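Local coordinates for protein ornithine aminotransferase (Plasmodium falciparum, PDB 3LG0) that probably transfers the delta-amino group of L-ornithine to 2-oxoglutarate, using pyridoxal 5'-phosphate, to give the semialdehyde of glutamate and glutamate itself, at residues 104-109 / 273-278; 120-125 / 281-286. One frame throughout, in Å; residues are numbered along the deposited sequence.

Contact 1 (104-109 / 273-278); sequences DKVLMM and AILAND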
ATOM      1  N   ASP A 104      13.036  -1.867  20.561  1.00 37.98           N
ATOM      2  CA  ASP A 104      11.894  -1.925  21.475  1.00 34.11           C
ATOM      3  C   ASP A 104      10.596  -2.162  20.715  1.00 36.64           C
ATOM      4  O   ASP A 104       9.791  -3.002  21.106  1.00 31.03           O
ATOM      5  CB  ASP A 104      11.765  -0.634  22.287  1.00 35.42           C
ATOM      6  CG  ASP A 104      12.914  -0.428  23.251  1.00 36.35           C
ATOM      7  OD1 ASP A 104      13.512  -1.414  23.688  1.00 36.11           O
ATOM      8  OD2 ASP A 104      13.218   0.728  23.576  1.00 42.92           O
ATOM      9  N   LYS A 105      10.401  -1.419  19.628  1.00 36.64           N
ATOM     10  CA  LYS A 105       9.102  -1.396  18.976  1.00 34.58           C
ATOM     11  C   LYS A 105       9.148  -1.446  17.450  1.00 34.88           C
ATOM     12  O   LYS A 105      10.150  -1.115  16.824  1.00 31.58           O
ATOM     13  CB  LYS A 105       8.298  -0.188  19.473  1.00 32.85           C
ATOM     14  CG  LYS A 105       7.646  -0.437  20.843  1.00 32.03           C
ATOM     15  CD  LYS A 105       6.877   0.775  21.350  1.00 31.24           C
ATOM     16  CE  LYS A 105       6.057   0.427  22.585  1.00 36.91           C
ATOM     17  NZ  LYS A 105       6.903  -0.307  23.572  1.00 32.56           N
ATOM     18  N   VAL A 106       8.045  -1.893  16.861  1.00 35.93           N
ATOM     19  CA  VAL A 106       7.900  -1.901  15.421  1.00 25.16           C
ATOM     20  C   VAL A 106       6.510  -1.395  15.040  1.00 27.02           C
ATOM     21  O   VAL A 106       5.538  -1.537  15.796  1.00 23.75           O
ATOM     22  CB  VAL A 106       8.157  -3.315  14.826  1.00 31.60           C
ATOM     23  CG1 VAL A 106       7.015  -4.241  15.143  1.00 20.44           C
ATOM     24  CG2 VAL A 106       8.375  -3.242  13.298  1.00 22.94           C
ATOM     25  N   LEU A 107       6.437  -0.791  13.859  1.00 25.62           N
ATOM     26  CA  LEU A 107       5.195  -0.284  13.290  1.00 23.66           C
ATOM     27  C   LEU A 107       5.050  -0.880  11.897  1.00 23.78           C
ATOM     28  O   LEU A 107       5.909  -0.649  11.039  1.00 21.31           O
ATOM     29  CB  LEU A 107       5.265   1.247  13.251  1.00 25.19           C
ATOM     30  CG  LEU A 107       4.320   2.150  12.457  1.00 32.23           C
ATOM     31  CD1 LEU A 107       2.932   1.576  12.264  1.00 37.61           C
ATOM     32  CD2 LEU A 107       4.266   3.503  13.176  1.00 35.79           C
ATOM     33  N   MET A 108       3.992  -1.670  11.684  1.00 22.23           N
ATOM     34  CA  MET A 108       3.780  -2.367  10.405  1.00 23.22           C
ATOM     35  C   MET A 108       2.945  -1.530   9.444  1.00 23.66           C
ATOM     36  O   MET A 108       1.907  -1.005   9.820  1.00 18.68           O
ATOM     37  CB  MET A 108       3.056  -3.717  10.595  1.00 20.29           C
ATOM     38  CG  MET A 108       3.706  -4.688  11.553  1.00 28.08           C
ATOM     39  SD  MET A 108       5.406  -5.100  11.133  1.00 37.04           S
ATOM     40  CE  MET A 108       5.165  -6.161   9.705  1.00 29.59           C
ATOM     41  N   MET A 109       3.376  -1.466   8.187  1.00 24.62           N
ATOM     42  CA  MET A 109       2.591  -0.794   7.157  1.00 29.52           C
ATOM     43  C   MET A 109       2.578  -1.626   5.872  1.00 24.02           C
ATOM     44  O   MET A 109       3.016  -2.771   5.859  1.00 25.51           O
ATOM     45  CB  MET A 109       3.175   0.594   6.916  1.00 27.23           C
ATOM     46  CG  MET A 109       4.231   0.925   7.948  1.00 42.22           C
ATOM     47  SD  MET A 109       4.618   2.659   8.024  1.00 32.18           S
ATOM     48  CE  MET A 109       2.916   3.230   8.160  1.00 43.57           C
ATOM     49  N   ALA A 273       7.885  -1.860   7.393  1.00 17.55           N
ATOM     50  CA  ALA A 273       7.974  -1.672   8.844  1.00 25.78           C
ATOM     51  C   ALA A 273       8.981  -0.595   9.238  1.00 26.48           C
ATOM     52  O   ALA A 273       9.982  -0.374   8.555  1.00 17.55           O
ATOM     53  CB  ALA A 273       8.347  -3.016   9.547  1.00 20.25           C
ATOM     54  N   ILE A 274       8.711   0.041  10.370  1.00 19.00           N
ATOM     55  CA  ILE A 274       9.667   0.897  11.007  1.00 26.32           C
ATOM     56  C   ILE A 274      10.022   0.301  12.376  1.00 29.55           C
ATOM     57  O   ILE A 274       9.142  -0.073  13.155  1.00 27.21           O
ATOM     58  CB  ILE A 274       9.119   2.320  11.161  1.00 26.45           C
ATOM     59  CG1 ILE A 274       9.004   2.991   9.797  1.00 32.69           C
ATOM     60  CG2 ILE A 274      10.027   3.151  12.031  1.00 22.36           C
ATOM     61  CD1 ILE A 274       8.181   4.283   9.834  1.00 30.61           C
ATOM     62  N   LEU A 275      11.318   0.202  12.664  1.00 24.91           N
ATOM     63  CA  LEU A 275      11.772  -0.271  13.973  1.00 31.35           C
ATOM     64  C   LEU A 275      12.478   0.863  14.679  1.00 34.86           C
ATOM     65  O   LEU A 275      13.287   1.579  14.076  1.00 29.57           O
ATOM     66  CB  LEU A 275      12.760  -1.422  13.837  1.00 26.53           C
ATOM     67  CG  LEU A 275      12.292  -2.734  13.243  1.00 33.06           C
ATOM     68  CD1 LEU A 275      13.465  -3.365  12.487  1.00 37.15           C
ATOM     69  CD2 LEU A 275      11.785  -3.658  14.341  1.00 28.18           C
ATOM     70  N   ALA A 276      12.193   1.013  15.961  1.00 30.56           N
ATOM     71  CA  ALA A 276      12.799   2.076  16.747  1.00 32.22           C
ATOM     72  C   ALA A 276      12.631   1.727  18.222  1.00 32.71           C
ATOM     73  O   ALA A 276      11.807   0.880  18.575  1.00 31.86           O
ATOM     74  CB  ALA A 276      12.136   3.419  16.418  1.00 22.05           C
ATOM     75  N   ASN A 277      13.414   2.366  19.079  1.00 30.19           N
ATOM     76  CA  ASN A 277      13.271   2.147  20.517  1.00 44.96           C
ATOM     77  C   ASN A 277      12.198   3.037  21.124  1.00 32.05           C
ATOM     78  O   ASN A 277      11.731   3.965  20.474  1.00 34.91           O
ATOM     79  CB  ASN A 277      14.607   2.355  21.218  1.00 31.36           C
ATOM     80  CG  ASN A 277      15.575   1.249  20.933  1.00 36.76           C
ATOM     81  OD1 ASN A 277      15.191   0.081  20.830  1.00 40.95           O
ATOM     82  ND2 ASN A 277      16.847   1.602  20.798  1.00 38.52           N
ATOM     83  N   ASP A 278      11.830   2.758  22.372  1.00 37.84           N
ATOM     84  CA  ASP A 278      10.756   3.505  23.053  1.00 37.27           C
ATOM     85  C   ASP A 278      10.903   5.032  23.040  1.00 31.33           C
ATOM     86  O   ASP A 278       9.925   5.740  22.817  1.00 38.63           O
ATOM     87  CB  ASP A 278      10.554   3.000  24.478  1.00 36.37           C
ATOM     88  CG  ASP A 278       9.785   1.698  24.529  1.00 44.93           C
ATOM     89  OD1 ASP A 278       9.103   1.374  23.541  1.00 50.79           O
ATOM     90  OD2 ASP A 278       9.852   1.000  25.557  1.00 53.87           O
TER
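Strand 105-109 closes one border, within the chain, of the seven-stranded mixed sheet of the class-III, fold-type I aminotransferase, pairing antiparallel with strand 273-276; the axes run 4.6 Å apart at 169°. Two hydrogen-bonded pairs, Lys105 with Ala276 and Leu107 with Ile274, alternate with the non-hydrogen-bonded pairs Val106-Leu275 and Met108-Ala273. Each hydrogen-bonded pair is closed by two backbone bonds. Lys105 N meets Ala276 O almost along its C=O axis (2.9 Å), whereas Ala276 N sits above the carbonyl plane of Lys105 O.

Apolar contacts accompany the non-hydrogen-bonded pairs. Val106 and Leu275 lie side by side and point the same way, with CG2 of Val106 3.6 Å from CD2 of Leu275. The same CG2 reaches CB of Ala273, and Met108 SD touches that methyl too, while Met108 packs against Leu90, Cys93 and Leu97 of helix 88-101. On the other face Ile274 packs against Thr118 and Leu122 of helix 112-129.

Beyond the strand end, side chains take over the pairing. Asn277 OD1 accepts Asp104 N in its carbonyl plane at 2.9 Å, and the carboxylate of Asp104 answers by receiving the backbone N of Asp278 on OD2. That bond uses the anti lone pair and is nearly straight (2.7 Å, 174°). The Lys105 chain bends at chi4 (48°) to turn its ammonium to Asp278; the two side chains cross at about a right angle. The same ammonium also hydrogen-bonds Thr19 O of the second subunit, its strongest polar partner. The salt bridge joins NZ of Lys105 to the syn lone pair of Asp278 OD1 at 2.8 Å.

Contact 2 (120-125 / 281-286); sequences YKLCRK and MLVLKP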
ATOM      1  N   TYR A 120       9.219  10.218   8.174  1.00 29.16           N
ATOM      2  CA  TYR A 120       9.358  11.678   8.213  1.00 30.60           C
ATOM      3  C   TYR A 120       8.570  12.228   9.396  1.00 34.87           C
ATOM      4  O   TYR A 120       9.065  13.071  10.148  1.00 33.42           O
ATOM      5  CB  TYR A 120       8.861  12.362   6.927  1.00 26.30           C
ATOM      6  CG  TYR A 120       9.508  11.872   5.667  1.00 24.53           C
ATOM      7  CD1 TYR A 120      10.774  11.330   5.690  1.00 22.97           C
ATOM      8  CD2 TYR A 120       8.846  11.941   4.454  1.00 29.28           C
ATOM      9  CE1 TYR A 120      11.373  10.871   4.549  1.00 32.20           C
ATOM     10  CE2 TYR A 120       9.436  11.485   3.297  1.00 25.86           C
ATOM     11  CZ  TYR A 120      10.706  10.948   3.346  1.00 31.47           C
ATOM     12  OH  TYR A 120      11.329  10.483   2.198  1.00 33.23           O
ATOM     13  N   LYS A 121       7.339  11.753   9.553  1.00 33.10           N
ATOM     14  CA  LYS A 121       6.482  12.224  10.633  1.00 31.43           C
ATOM     15  C   LYS A 121       7.058  11.844  11.982  1.00 35.09           C
ATOM     16  O   LYS A 121       7.062  12.642  12.910  1.00 28.31           O
ATOM     17  CB  LYS A 121       5.068  11.672  10.491  1.00 36.97           C
ATOM     18  CG  LYS A 121       4.356  12.164   9.232  1.00 59.63           C
ATOM     19  CD  LYS A 121       2.936  11.633   9.147  1.00 73.70           C
ATOM     20  CE  LYS A 121       2.226  12.144   7.902  1.00 68.30           C
ATOM     21  NZ  LYS A 121       0.876  11.525   7.771  1.00 73.80           N
ATOM     22  N   LEU A 122       7.565  10.622  12.074  1.00 32.95           N
ATOM     23  CA  LEU A 122       8.126  10.141  13.326  1.00 34.76           C
ATOM     24  C   LEU A 122       9.316  11.012  13.723  1.00 37.60           C
ATOM     25  O   LEU A 122       9.429  11.439  14.871  1.00 34.76           O
ATOM     26  CB  LEU A 122       8.556   8.675  13.199  1.00 26.44           C
ATOM     27  CG  LEU A 122       9.277   8.037  14.387  1.00 36.76           C
ATOM     28  CD1 LEU A 122       8.391   8.120  15.636  1.00 30.04           C
ATOM     29  CD2 LEU A 122       9.672   6.579  14.092  1.00 27.64           C
ATOM     30  N   CYS A 123      10.193  11.270  12.757  1.00 33.73           N
ATOM     31  CA  CYS A 123      11.402  12.046  12.985  1.00 32.62           C
ATOM     32  C   CYS A 123      11.099  13.464  13.443  1.00 34.08           C
ATOM     33  O   CYS A 123      11.702  13.952  14.388  1.00 30.80           O
ATOM     34  CB  CYS A 123      12.249  12.095  11.713  1.00 25.68           C
ATOM     35  SG  CYS A 123      13.066  10.540  11.352  1.00 35.76           S
ATOM     36  N   ARG A 124      10.173  14.124  12.760  1.00 28.80           N
ATOM     37  CA  ARG A 124       9.846  15.504  13.089  1.00 34.40           C
ATOM     38  C   ARG A 124       9.150  15.615  14.434  1.00 40.75           C
ATOM     39  O   ARG A 124       9.403  16.546  15.189  1.00 49.59           O
ATOM     40  CB  ARG A 124       8.991  16.143  11.999  1.00 29.65           C
ATOM     41  CG  ARG A 124       9.735  16.286  10.681  1.00 34.19           C
ATOM     42  CD  ARG A 124       9.079  17.304   9.753  1.00 39.50           C
ATOM     43  NE  ARG A 124       9.971  17.589   8.633  1.00 52.98           N
ATOM     44  CZ  ARG A 124       9.791  17.128   7.403  1.00 51.79           C
ATOM     45  NH1 ARG A 124       8.727  16.378   7.129  1.00 43.87           N
ATOM     46  NH2 ARG A 124      10.664  17.428   6.447  1.00 53.96           N
ATOM     47  N   LYS A 125       8.289  14.655  14.734  1.00 35.20           N
ATOM     48  CA  LYS A 125       7.574  14.647  16.002  1.00 40.65           C
ATOM     49  C   LYS A 125       8.512  14.357  17.173  1.00 37.70           C
ATOM     50  O   LYS A 125       8.314  14.868  18.259  1.00 40.08           O
ATOM     51  CB  LYS A 125       6.404  13.648  15.972  1.00 34.50           C
ATOM     52  CG  LYS A 125       5.338  13.918  17.033  1.00 49.69           C
ATOM     53  CD  LYS A 125       4.040  13.187  16.722  1.00 73.43           C
ATOM     54  CE  LYS A 125       2.982  13.396  17.810  1.00 71.86           C
ATOM     55  NZ  LYS A 125       1.730  12.616  17.533  1.00 70.89           N
ATOM     56  N   MET A 281       9.861   5.882  19.318  1.00 32.35           N
ATOM     57  CA  MET A 281       8.548   5.390  18.883  1.00 30.97           C
ATOM     58  C   MET A 281       7.364   5.947  19.679  1.00 33.10           C
ATOM     59  O   MET A 281       6.319   6.217  19.106  1.00 38.83           O
ATOM     60  CB  MET A 281       8.511   3.867  18.882  1.00 23.57           C
ATOM     61  CG  MET A 281       7.324   3.286  18.126  1.00 32.25           C
ATOM     62  SD  MET A 281       7.510   3.337  16.318  1.00 35.64           S
ATOM     63  CE  MET A 281       8.387   1.798  16.038  1.00 24.25           C
ATOM     64  N   LEU A 282       7.522   6.118  20.991  1.00 30.29           N
ATOM     65  CA  LEU A 282       6.390   6.506  21.831  1.00 37.08           C
ATOM     66  C   LEU A 282       5.979   7.956  21.612  1.00 37.47           C
ATOM     67  O   LEU A 282       5.008   8.446  22.192  1.00 46.19           O
ATOM     68  CB  LEU A 282       6.692   6.240  23.297  1.00 41.18           C
ATOM     69  CG  LEU A 282       6.695   4.751  23.632  1.00 39.59           C
ATOM     70  CD1 LEU A 282       7.239   4.504  25.044  1.00 32.22           C
ATOM     71  CD2 LEU A 282       5.285   4.181  23.445  1.00 34.57           C
ATOM     72  N   VAL A 283       6.736   8.628  20.762  1.00 34.58           N
ATOM     73  CA  VAL A 283       6.464   9.995  20.376  1.00 35.88           C
ATOM     74  C   VAL A 283       5.165  10.043  19.568  1.00 47.63           C
ATOM     75  O   VAL A 283       4.493  11.073  19.515  1.00 59.95           O
ATOM     76  CB  VAL A 283       7.678  10.531  19.577  1.00 52.53           C
ATOM     77  CG1 VAL A 283       7.270  11.120  18.233  1.00 41.87           C
ATOM     78  CG2 VAL A 283       8.517  11.491  20.434  1.00 37.50           C
ATOM     79  N   LEU A 284       4.810   8.913  18.950  1.00 45.95           N
ATOM     80  CA  LEU A 284       3.557   8.782  18.202  1.00 40.33           C
ATOM     81  C   LEU A 284       2.403   8.449  19.142  1.00 48.00           C
ATOM     82  O   LEU A 284       2.516   7.554  19.988  1.00 45.63           O
ATOM     83  CB  LEU A 284       3.684   7.692  17.143  1.00 41.28           C
ATOM     84  CG  LEU A 284       4.671   7.920  16.000  1.00 34.90           C
ATOM     85  CD1 LEU A 284       4.966   6.615  15.299  1.00 34.13           C
ATOM     86  CD2 LEU A 284       4.105   8.923  15.032  1.00 37.45           C
ATOM     87  N   LYS A 285       1.292   9.166  19.005  1.00 49.22           N
ATOM     88  CA  LYS A 285       0.170   8.972  19.927  1.00 56.85           C
ATOM     89  C   LYS A 285      -1.022   8.260  19.277  1.00 49.31           C
ATOM     90  O   LYS A 285      -1.216   8.334  18.061  1.00 39.42           O
ATOM     91  CB  LYS A 285      -0.271  10.306  20.544  1.00 54.78           C
ATOM     92  CG  LYS A 285       0.860  11.127  21.146  1.00 51.35           C
ATOM     93  CD  LYS A 285       1.536  10.403  22.298  1.00 48.64           C
ATOM     94  CE  LYS A 285       2.694  11.236  22.861  1.00 60.61           C
ATOM     95  NZ  LYS A 285       3.303  10.633  24.087  1.00 64.28           N
ATOM     96  N   PRO A 286      -1.826   7.560  20.096  1.00 46.98           N
ATOM     97  CA  PRO A 286      -3.019   6.931  19.527  1.00 47.14           C
ATOM     98  C   PRO A 286      -3.896   8.004  18.906  1.00 49.18           C
ATOM     99  O   PRO A 286      -4.389   8.881  19.603  1.00 79.14           O
ATOM    100  CB  PRO A 286      -3.694   6.287  20.738  1.00 38.52           C
ATOM    101  CG  PRO A 286      -2.575   6.082  21.735  1.00 47.59           C
ATOM    102  CD  PRO A 286      -1.662   7.256  21.531  1.00 49.48           C
TER
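Lys125 leaves helix 112-129 with CG anti to the backbone N (chi1 -160°) and stays extended beyond CG, so its chain runs along the loop 281-286 and slides past Val283 in the opposite direction. CB starts the contact on a methyl, lying 3.5 Å from CG1 of Val283. CG remains over the same methyl, and CD passes from it to the carbonyl of Val283. CE comes closest to that carbonyl, 3.3 Å from Val283 O. At the tip, NZ is 3.7 Å from Val283 O, and the backbone N of Lys285 is about as far away; neither approach is a hydrogen bond. The lysine is therefore held through its methylenes.

Leu122, one turn earlier on the helix, supplies the more deeply buried half. Its CG is anti to the backbone N (chi1 175°), and CD1 is the branch that touches the loop, 3.7 Å from Leu284 CG and nearly as close to Leu284 CD1. The two leucines cross at about a right angle. CD1 also reaches CG1 of Val283 at 4.1 Å, which places this valine methyl against both helix side chains.

The loop, which follows helix 278-281, offers these groups from a type I beta turn spanning Met281 to Leu284, closed by Leu284 N to Met281 O at 3.1 Å. Val283, at its third position, directs its CB toward the helix. Elsewhere on the helix, Tyr120 and Cys123 pack on strands 139-143 and 194-199 of the large sheet, so the contact ties the loop to a sheet-packed helix.

Joined by contacts of aliphatic carbons, and of the Lys125 methylenes with a carbonyl, helix and turn are probably held by shape and exclusion of water; the contact gives the Lys125 ammonium neither hydrogen bond nor salt bridge, and Val283 O could ease its charge only weakly.

The two contacts, with centres 11 Å apart, interlock along the chain: strand 105-109 leads into helix 112-129, and strand 273-276 leads through the short helix 278-281 into the loop of contact 2. They also touch directly. Met281 CE lies 3.5 Å from Lys105 O and equally near Ile274 O, over the paired strands, while Leu284 CD1 meets Leu107 CD2 at 3.8 Å. The turn thus lies against both helix 112-129 and strand 105-109, and both contacts border the second subunit of the homodimer. Contact 1 is nearer the active site: the Ala273 side chain is about 11 Å from that of Lys262, the probable cofactor-binding lysine, which carries no cofactor here; contact 2 is peripheral.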